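Local coordinates for NTP_transf_2 domain-containing protein (Capnocytophaga granulosa, PDB 6WT9) that synthesises the cyclic dinucleotide 3',3'-c-di-GMP from two GTP molecules as the second messenger of a CBASS antiphage defence system, at residues 225-230 against 316-321; 192-197 against 210-215; 4-9 against 39-44. All coordinates share one frame; numbering follows the deposited sequence.

Contact 1 (225-230 against 316-321); sequences RDFPFL and DGHEYI
Phe227 and His318 lie face on face in an offset stack, ring centroids 3.7 Å apart and planes only 6° from parallel. The imidazole is set so that ND1 stands over the centre of the phenyl ring, while CZ of Phe227 sits over the centre of the imidazole. The closest atoms of the pair are Phe227 CE1 and His318 CG, at 3.4 Å. Beside the stack, Asp316 presents its methylene: CB lies 3.7 Å from Phe227 CB and 3.8 Å from Leu230 CD2, the methyl that also reaches the rim of the imidazole near its plane. At the CZ edge of the phenyl ring, Phe227 CZ lies over one face of the Arg225 guanidinium, toward its rim.

Behind this first shell, the carboxylate of Asp316 organises its own loop. OD1 accepts from His318 N at 2.8 Å, closing an Asx turn that fixes the backbone from which the imidazole springs. Ser314 OG also hydrogen-bonds OD1, and a bond from His318 ND1 to it is weak. A water links Asp316 OD2 to Phe227 N, the latter leg long at 3.3 Å.

The contact pins the loop between helices 306-310 and 327-347 to the junction where strand 221-226 gives way to helix 228-241, with Phe227 at the N-cap position. From the same helix start, Pro228 and Phe229 reach Leu101 of strand 98-104 and Ile212 of strand 212-216.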
# COMPACT_ATOMS: atom_id res chain seq x y z
N ARG A 225 0.43 -11.94 -15.56
CA ARG A 225 -0.79 -11.68 -14.81
C ARG A 225 -0.51 -10.99 -13.48
O ARG A 225 0.41 -11.36 -12.75
CB ARG A 225 -1.53 -13.00 -14.55
CG ARG A 225 -2.80 -13.20 -15.35
CD ARG A 225 -3.24 -14.65 -15.27
NE ARG A 225 -4.65 -14.79 -14.91
CZ ARG A 225 -5.24 -15.95 -14.63
NH1 ARG A 225 -4.53 -17.07 -14.68
NH2 ARG A 225 -6.52 -15.99 -14.31
N ASP A 226 -1.32 -9.98 -13.18
CA ASP A 226 -1.37 -9.35 -11.87
C ASP A 226 -2.82 -9.33 -11.39
O ASP A 226 -3.75 -9.33 -12.21
CB ASP A 226 -0.80 -7.93 -11.88
CG ASP A 226 0.71 -7.90 -12.06
OD1 ASP A 226 1.37 -8.88 -11.65
OD2 ASP A 226 1.23 -6.91 -12.61
N PHE A 227 -3.00 -9.31 -10.08
CA PHE A 227 -4.33 -9.41 -9.46
C PHE A 227 -4.49 -8.31 -8.42
O PHE A 227 -4.57 -8.59 -7.21
CB PHE A 227 -4.54 -10.79 -8.85
CG PHE A 227 -4.37 -11.93 -9.82
CD1 PHE A 227 -3.11 -12.46 -10.08
CD2 PHE A 227 -5.46 -12.46 -10.49
CE1 PHE A 227 -2.96 -13.50 -10.98
CE2 PHE A 227 -5.31 -13.50 -11.38
CZ PHE A 227 -4.06 -14.03 -11.63
N PRO A 228 -4.55 -7.05 -8.85
CA PRO A 228 -4.62 -5.95 -7.87
C PRO A 228 -5.99 -5.81 -7.23
O PRO A 228 -6.10 -5.47 -6.05
CB PRO A 228 -4.27 -4.72 -8.72
CG PRO A 228 -4.76 -5.07 -10.08
CD PRO A 228 -4.57 -6.56 -10.24
N PHE A 229 -7.05 -6.08 -7.99
CA PHE A 229 -8.40 -5.91 -7.46
C PHE A 229 -8.75 -7.03 -6.49
O PHE A 229 -9.43 -6.80 -5.48
CB PHE A 229 -9.41 -5.86 -8.61
CG PHE A 229 -9.01 -4.94 -9.72
CD1 PHE A 229 -8.57 -3.66 -9.45
CD2 PHE A 229 -9.04 -5.37 -11.03
CE1 PHE A 229 -8.19 -2.81 -10.47
CE2 PHE A 229 -8.67 -4.53 -12.06
CZ PHE A 229 -8.24 -3.25 -11.78
N LEU A 230 -8.29 -8.25 -6.77
CA LEU A 230 -8.47 -9.35 -5.83
C LEU A 230 -7.71 -9.10 -4.54
O LEU A 230 -8.21 -9.38 -3.45
CB LEU A 230 -8.03 -10.67 -6.48
CG LEU A 230 -8.02 -11.91 -5.59
CD1 LEU A 230 -9.40 -12.18 -5.01
CD2 LEU A 230 -7.51 -13.12 -6.36
N ASP A 316 -3.35 -12.50 -3.15
CA ASP A 316 -4.13 -13.14 -4.21
C ASP A 316 -3.82 -14.63 -4.36
O ASP A 316 -4.55 -15.32 -5.07
CB ASP A 316 -3.89 -12.43 -5.55
CG ASP A 316 -2.42 -12.35 -5.92
OD1 ASP A 316 -1.77 -13.40 -6.06
OD2 ASP A 316 -1.92 -11.22 -6.10
N GLY A 317 -2.77 -15.12 -3.71
CA GLY A 317 -2.44 -16.53 -3.75
C GLY A 317 -1.82 -17.03 -5.03
O GLY A 317 -1.71 -18.24 -5.22
N HIS A 318 -1.39 -16.13 -5.93
CA HIS A 318 -0.81 -16.54 -7.20
C HIS A 318 0.71 -16.47 -7.22
O HIS A 318 1.32 -16.86 -8.22
CB HIS A 318 -1.37 -15.69 -8.35
CG HIS A 318 -2.80 -15.98 -8.66
ND1 HIS A 318 -3.84 -15.23 -8.15
CD2 HIS A 318 -3.37 -16.93 -9.44
CE1 HIS A 318 -4.99 -15.70 -8.60
NE2 HIS A 318 -4.73 -16.74 -9.38
N GLU A 319 1.35 -15.97 -6.16
CA GLU A 319 2.80 -15.92 -6.09
C GLU A 319 3.25 -16.21 -4.67
O GLU A 319 2.49 -16.07 -3.71
CB GLU A 319 3.35 -14.57 -6.56
CG GLU A 319 3.35 -14.38 -8.07
CD GLU A 319 4.43 -13.43 -8.54
OE1 GLU A 319 4.94 -12.64 -7.71
OE2 GLU A 319 4.78 -13.48 -9.74
N TYR A 320 4.51 -16.62 -4.55
CA TYR A 320 5.16 -16.84 -3.26
C TYR A 320 6.07 -15.66 -2.95
O TYR A 320 6.76 -15.14 -3.83
CB TYR A 320 5.95 -18.15 -3.26
CG TYR A 320 5.08 -19.38 -3.18
CD1 TYR A 320 4.46 -19.89 -4.31
CD2 TYR A 320 4.88 -20.03 -1.97
CE1 TYR A 320 3.66 -21.02 -4.24
CE2 TYR A 320 4.09 -21.16 -1.89
CZ TYR A 320 3.48 -21.65 -3.03
OH TYR A 320 2.68 -22.77 -2.95
N ILE A 321 6.08 -15.25 -1.68
CA ILE A 321 6.81 -14.04 -1.30
C ILE A 321 8.31 -14.31 -1.26
O ILE A 321 9.11 -13.52 -1.76
CB ILE A 321 6.29 -13.50 0.04
CG1 ILE A 321 4.80 -13.19 -0.06
CG2 ILE A 321 7.07 -12.26 0.45
CD1 ILE A 321 4.45 -12.21 -1.17
O HOH W 1 -1.56 -8.94 -7.15

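Contact 2 (192-197 against 210-215); sequences ANWYDD and RGIQIY
Tyr195 N donates to Gly211 O just past the end of an antiparallel strand pair, 192-194 beside 212-215, in the mixed sheet of the nucleotidyltransferase fold. That bond is nearly straight at N-H (173°, 3.0 Å), although the donor stands above the carbonyl plane. Within the ladder, Asn193 and Gln213 form the hydrogen-bonded pair: Gln213 N gives to Asn193 O at 2.9 Å, and Asn193 N to Gln213 O at 3.2 Å. Ala192 with Ile214 and Trp194 with Ile212 are the flanking non-hydrogen-bonded pairs. At the backbone angles of Gly211 a CB would be jammed against the carbonyl O of Arg210.

Apolar contacts are few but close. Ala192 CB meets the CD1 methyl of Ile214, and Ile212 CG2 comes to within 3.6 Å of Trp194 CZ3.

Flat groups and charge meet at the end of the strand pair. NH1 of Arg210 stands over one face of the Trp194 indole at CG, the guanidinium and ring planes 32° apart, while NH2 is 3.6 Å from Trp194 CB. NH2 also donates to Tyr195 O at 3.3 Å from above its carbonyl plane. Outside the pair, Arg225 makes a cation-pi contact with Tyr195.

The Tyr195 ring receives Gln213 OE1 at its edge, 3.3 Å from CD1, the amide plane turned 82° from the ring.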
# COMPACT_ATOMS: atom_id res chain seq x y z
N ALA A 192 -3.21 -1.34 -19.42
CA ALA A 192 -3.34 -2.78 -19.25
C ALA A 192 -4.56 -3.28 -20.01
O ALA A 192 -5.33 -2.50 -20.59
CB ALA A 192 -3.43 -3.15 -17.76
N ASN A 193 -4.73 -4.60 -20.01
CA ASN A 193 -5.94 -5.24 -20.52
C ASN A 193 -6.25 -6.46 -19.65
O ASN A 193 -5.42 -6.91 -18.86
CB ASN A 193 -5.80 -5.64 -22.00
CG ASN A 193 -4.85 -6.80 -22.20
OD1 ASN A 193 -3.87 -6.96 -21.47
ND2 ASN A 193 -5.12 -7.62 -23.22
N TRP A 194 -7.45 -7.00 -19.82
CA TRP A 194 -7.88 -8.16 -19.04
C TRP A 194 -7.26 -9.44 -19.59
O TRP A 194 -7.13 -9.61 -20.81
CB TRP A 194 -9.40 -8.28 -19.06
CG TRP A 194 -10.12 -7.11 -18.45
CD1 TRP A 194 -10.83 -6.16 -19.11
CD2 TRP A 194 -10.19 -6.78 -17.06
NE1 TRP A 194 -11.35 -5.25 -18.21
CE2 TRP A 194 -10.96 -5.61 -16.95
CE3 TRP A 194 -9.67 -7.36 -15.89
CZ2 TRP A 194 -11.23 -5.01 -15.72
CZ3 TRP A 194 -9.94 -6.76 -14.68
CH2 TRP A 194 -10.71 -5.59 -14.60
N TYR A 195 -6.89 -10.34 -18.69
CA TYR A 195 -6.39 -11.65 -19.09
C TYR A 195 -7.52 -12.48 -19.67
O TYR A 195 -8.56 -12.66 -19.03
CB TYR A 195 -5.75 -12.35 -17.90
CG TYR A 195 -5.18 -13.72 -18.21
CD1 TYR A 195 -3.92 -13.86 -18.75
CD2 TYR A 195 -5.91 -14.87 -17.94
CE1 TYR A 195 -3.39 -15.11 -19.03
CE2 TYR A 195 -5.40 -16.13 -18.21
CZ TYR A 195 -4.14 -16.24 -18.76
OH TYR A 195 -3.62 -17.48 -19.04
N ASP A 196 -7.33 -12.98 -20.90
CA ASP A 196 -8.40 -13.64 -21.64
C ASP A 196 -8.01 -15.05 -22.10
O ASP A 196 -8.65 -15.59 -23.00
CB ASP A 196 -8.82 -12.79 -22.84
CG ASP A 196 -10.23 -13.10 -23.31
OD1 ASP A 196 -10.92 -13.90 -22.65
OD2 ASP A 196 -10.64 -12.53 -24.34
N ASP A 197 -6.98 -15.64 -21.50
CA ASP A 197 -6.57 -16.99 -21.88
C ASP A 197 -7.12 -18.02 -20.91
O ASP A 197 -8.15 -17.80 -20.27
CB ASP A 197 -5.04 -17.09 -21.95
CG ASP A 197 -4.44 -16.12 -22.95
OD1 ASP A 197 -5.14 -15.72 -23.89
OD2 ASP A 197 -3.25 -15.76 -22.78
N ARG A 210 -9.77 -12.86 -13.19
CA ARG A 210 -8.86 -13.43 -14.18
C ARG A 210 -7.55 -12.66 -14.28
O ARG A 210 -6.61 -13.16 -14.91
CB ARG A 210 -9.54 -13.51 -15.55
CG ARG A 210 -10.40 -12.30 -15.89
CD ARG A 210 -11.47 -12.68 -16.91
NE ARG A 210 -12.38 -11.58 -17.21
CZ ARG A 210 -12.36 -10.87 -18.33
NH1 ARG A 210 -13.23 -9.89 -18.52
NH2 ARG A 210 -11.47 -11.16 -19.28
N GLY A 211 -7.47 -11.48 -13.69
CA GLY A 211 -6.24 -10.72 -13.66
C GLY A 211 -6.10 -9.76 -14.82
O GLY A 211 -6.86 -9.77 -15.79
N ILE A 212 -5.10 -8.89 -14.71
CA ILE A 212 -4.77 -7.93 -15.75
C ILE A 212 -3.35 -8.20 -16.22
O ILE A 212 -2.56 -8.88 -15.56
CB ILE A 212 -4.92 -6.47 -15.29
CG1 ILE A 212 -3.94 -6.16 -14.16
CG2 ILE A 212 -6.35 -6.20 -14.85
CD1 ILE A 212 -4.00 -4.73 -13.67
N GLN A 213 -3.03 -7.65 -17.39
CA GLN A 213 -1.70 -7.77 -17.98
C GLN A 213 -1.22 -6.37 -18.33
O GLN A 213 -1.82 -5.68 -19.16
CB GLN A 213 -1.73 -8.67 -19.22
CG GLN A 213 -2.20 -10.09 -18.92
CD GLN A 213 -2.31 -10.95 -20.16
OE1 GLN A 213 -1.64 -11.97 -20.28
NE2 GLN A 213 -3.17 -10.55 -21.09
N ILE A 214 -0.13 -5.94 -17.69
CA ILE A 214 0.38 -4.59 -17.84
C ILE A 214 1.07 -4.45 -19.19
O ILE A 214 1.84 -5.33 -19.60
CB ILE A 214 1.33 -4.24 -16.69
CG1 ILE A 214 0.66 -4.50 -15.34
CG2 ILE A 214 1.81 -2.80 -16.79
CD1 ILE A 214 -0.62 -3.72 -15.14
N TYR A 215 0.80 -3.35 -19.88
CA TYR A 215 1.46 -3.09 -21.15
C TYR A 215 2.87 -2.58 -20.91
O TYR A 215 3.09 -1.69 -20.08
CB TYR A 215 0.67 -2.08 -21.98
CG TYR A 215 1.40 -1.65 -23.23
CD1 TYR A 215 1.62 -2.55 -24.27
CD2 TYR A 215 1.89 -0.36 -23.37
CE1 TYR A 215 2.29 -2.17 -25.41
CE2 TYR A 215 2.56 0.03 -24.51
CZ TYR A 215 2.76 -0.88 -25.53
OH TYR A 215 3.42 -0.50 -26.67

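Contact 3 (4-9 against 39-44); sequences KNYSAL and NDVLKY
Two helix starts meet here: the first turn of helix 6-17 is laid against the first turn of helix 40-49, with Asn5 and Asn39 at the respective N-cap positions. Asn5 OD1 caps its own helix by accepting from Ala8 N at 3.1 Å. Tyr6 is at the centre. Val41 CG2 stands over the face of its ring in a CH-pi contact, 3.8 Å from the centroid and 10° off the ring normal, and the two side chains run side by side in the same direction. The opposite face takes Lys4 CB, displaced toward the rim, which holds the ring between an aliphatic carbon on each side.

At the edge of this ring comes Tyr44, whose CD2 is 3.8 Å from Tyr6 CD1; the planes are inclined by 48°, and the two side chains cross at about a right angle. Tyr44 CG is anti to the backbone N (chi1 178°), and the ring beyond it extends to Leu9, whose CB touches Tyr44 CE1 at 3.6 Å while CD1 lies over the ring face.

Polar links between the two segments pass through water. One molecule accepts from Ser7 N at 3.0 Å and donates to Asp40 OD2 at 2.8 Å, so a first-turn amide of one helix is tied to a first-turn carboxylate of the other. A second water accepts from Lys4 NZ and donates to Tyr44 OH.

The outer ends reach further helices. Lys4 NZ makes a salt bridge with Glu339 and Tyr6 OH bonds Asn346, both of helix 327-347, whereas Tyr44 OH bonds Asp259 of helix 245-259. The paired N-terminal turns thus rest against two helices from the C-terminal half of the chain.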
# COMPACT_ATOMS: atom_id res chain seq x y z
N LYS A 4 16.13 4.07 20.51
CA LYS A 4 15.11 4.78 19.74
C LYS A 4 14.56 5.98 20.50
O LYS A 4 14.23 5.89 21.68
CB LYS A 4 13.96 3.84 19.37
CG LYS A 4 14.28 2.88 18.24
CD LYS A 4 13.04 2.13 17.79
CE LYS A 4 13.32 1.27 16.58
NZ LYS A 4 12.13 0.47 16.17
N ASN A 5 14.46 7.11 19.80
CA ASN A 5 13.90 8.35 20.34
C ASN A 5 12.45 8.42 19.85
O ASN A 5 12.17 8.92 18.76
CB ASN A 5 14.71 9.55 19.90
CG ASN A 5 14.27 10.85 20.57
OD1 ASN A 5 13.16 10.95 21.09
ND2 ASN A 5 15.15 11.84 20.55
N TYR A 6 11.53 7.93 20.68
CA TYR A 6 10.13 7.87 20.26
C TYR A 6 9.50 9.25 20.18
O TYR A 6 8.55 9.46 19.42
CB TYR A 6 9.34 6.96 21.19
CG TYR A 6 9.74 5.51 21.06
CD1 TYR A 6 9.41 4.78 19.93
CD2 TYR A 6 10.46 4.87 22.07
CE1 TYR A 6 9.78 3.46 19.80
CE2 TYR A 6 10.84 3.55 21.94
CZ TYR A 6 10.49 2.84 20.81
OH TYR A 6 10.86 1.52 20.68
N SER A 7 10.01 10.21 20.96
CA SER A 7 9.54 11.59 20.84
C SER A 7 9.83 12.16 19.46
O SER A 7 8.96 12.76 18.82
CB SER A 7 10.18 12.46 21.92
OG SER A 7 9.88 13.83 21.72
N ALA A 8 11.06 11.97 18.98
CA ALA A 8 11.41 12.45 17.64
C ALA A 8 10.73 11.62 16.56
O ALA A 8 10.32 12.16 15.53
CB ALA A 8 12.93 12.44 17.46
N LEU A 9 10.61 10.31 16.78
CA LEU A 9 9.93 9.46 15.81
C LEU A 9 8.45 9.81 15.72
O LEU A 9 7.86 9.74 14.64
CB LEU A 9 10.12 7.99 16.18
CG LEU A 9 11.50 7.38 15.93
CD1 LEU A 9 11.62 6.03 16.62
CD2 LEU A 9 11.77 7.25 14.45
N ASN A 39 3.43 9.72 27.10
CA ASN A 39 4.14 8.45 26.92
C ASN A 39 4.47 8.31 25.44
O ASN A 39 3.58 8.03 24.63
CB ASN A 39 3.31 7.27 27.41
CG ASN A 39 4.16 6.05 27.70
OD1 ASN A 39 4.38 5.22 26.83
ND2 ASN A 39 4.65 5.95 28.93
N ASP A 40 5.75 8.50 25.09
CA ASP A 40 6.13 8.64 23.69
C ASP A 40 6.03 7.32 22.93
O ASP A 40 5.70 7.33 21.73
CB ASP A 40 7.55 9.19 23.60
CG ASP A 40 7.67 10.58 24.19
OD1 ASP A 40 6.71 11.37 24.07
OD2 ASP A 40 8.73 10.89 24.78
N VAL A 41 6.30 6.19 23.58
CA VAL A 41 6.28 4.93 22.84
C VAL A 41 4.85 4.55 22.47
O VAL A 41 4.62 3.98 21.40
CB VAL A 41 6.98 3.81 23.65
CG1 VAL A 41 6.21 3.48 24.91
CG2 VAL A 41 7.16 2.57 22.79
N LEU A 42 3.87 4.87 23.32
CA LEU A 42 2.48 4.60 22.97
C LEU A 42 1.99 5.54 21.88
O LEU A 42 1.16 5.14 21.05
CB LEU A 42 1.59 4.72 24.20
CG LEU A 42 1.91 3.82 25.40
CD1 LEU A 42 0.86 3.99 26.48
CD2 LEU A 42 2.01 2.36 24.97
N LYS A 43 2.47 6.79 21.86
CA LYS A 43 2.09 7.72 20.81
C LYS A 43 2.58 7.23 19.45
O LYS A 43 1.82 7.25 18.47
CB LYS A 43 2.68 9.11 21.09
CG LYS A 43 2.17 9.79 22.35
CD LYS A 43 2.84 11.15 22.50
CE LYS A 43 2.37 11.88 23.74
NZ LYS A 43 3.02 13.23 23.84
N TYR A 44 3.84 6.80 19.38
CA TYR A 44 4.41 6.37 18.11
C TYR A 44 3.70 5.12 17.59
O TYR A 44 3.38 5.04 16.40
CB TYR A 44 5.90 6.11 18.28
CG TYR A 44 6.59 5.60 17.03
CD1 TYR A 44 6.82 6.44 15.95
CD2 TYR A 44 7.03 4.29 16.95
CE1 TYR A 44 7.45 5.98 14.81
CE2 TYR A 44 7.66 3.82 15.81
CZ TYR A 44 7.88 4.67 14.75
OH TYR A 44 8.51 4.21 13.62
O HOH W 2 11.01 2.91 14.47
O HOH W 3 11.14 9.98 23.70

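Overall arrangement
From the N terminus, contact 3 comes first, closing a loop of 29 residues that brings the start of helix 40-49 back to helix 6-17. Contact 2 follows, a short closure joining neighbouring strands of the sheet. Contact 1 then spans 85 residues and ties the end of the sheet, where strand 221-226 passes into helix 228-241, to the loop before helix 327-347. The three are in series; none nests or crosses. Contacts 1 and 2 touch, their centres about 12 Å apart, and Phe229 packs on Trp194. Contact 3 lies on the opposite side of the chain's centre from the other two, about 36 Å from contact 1 and 45 Å from contact 2, centre to centre.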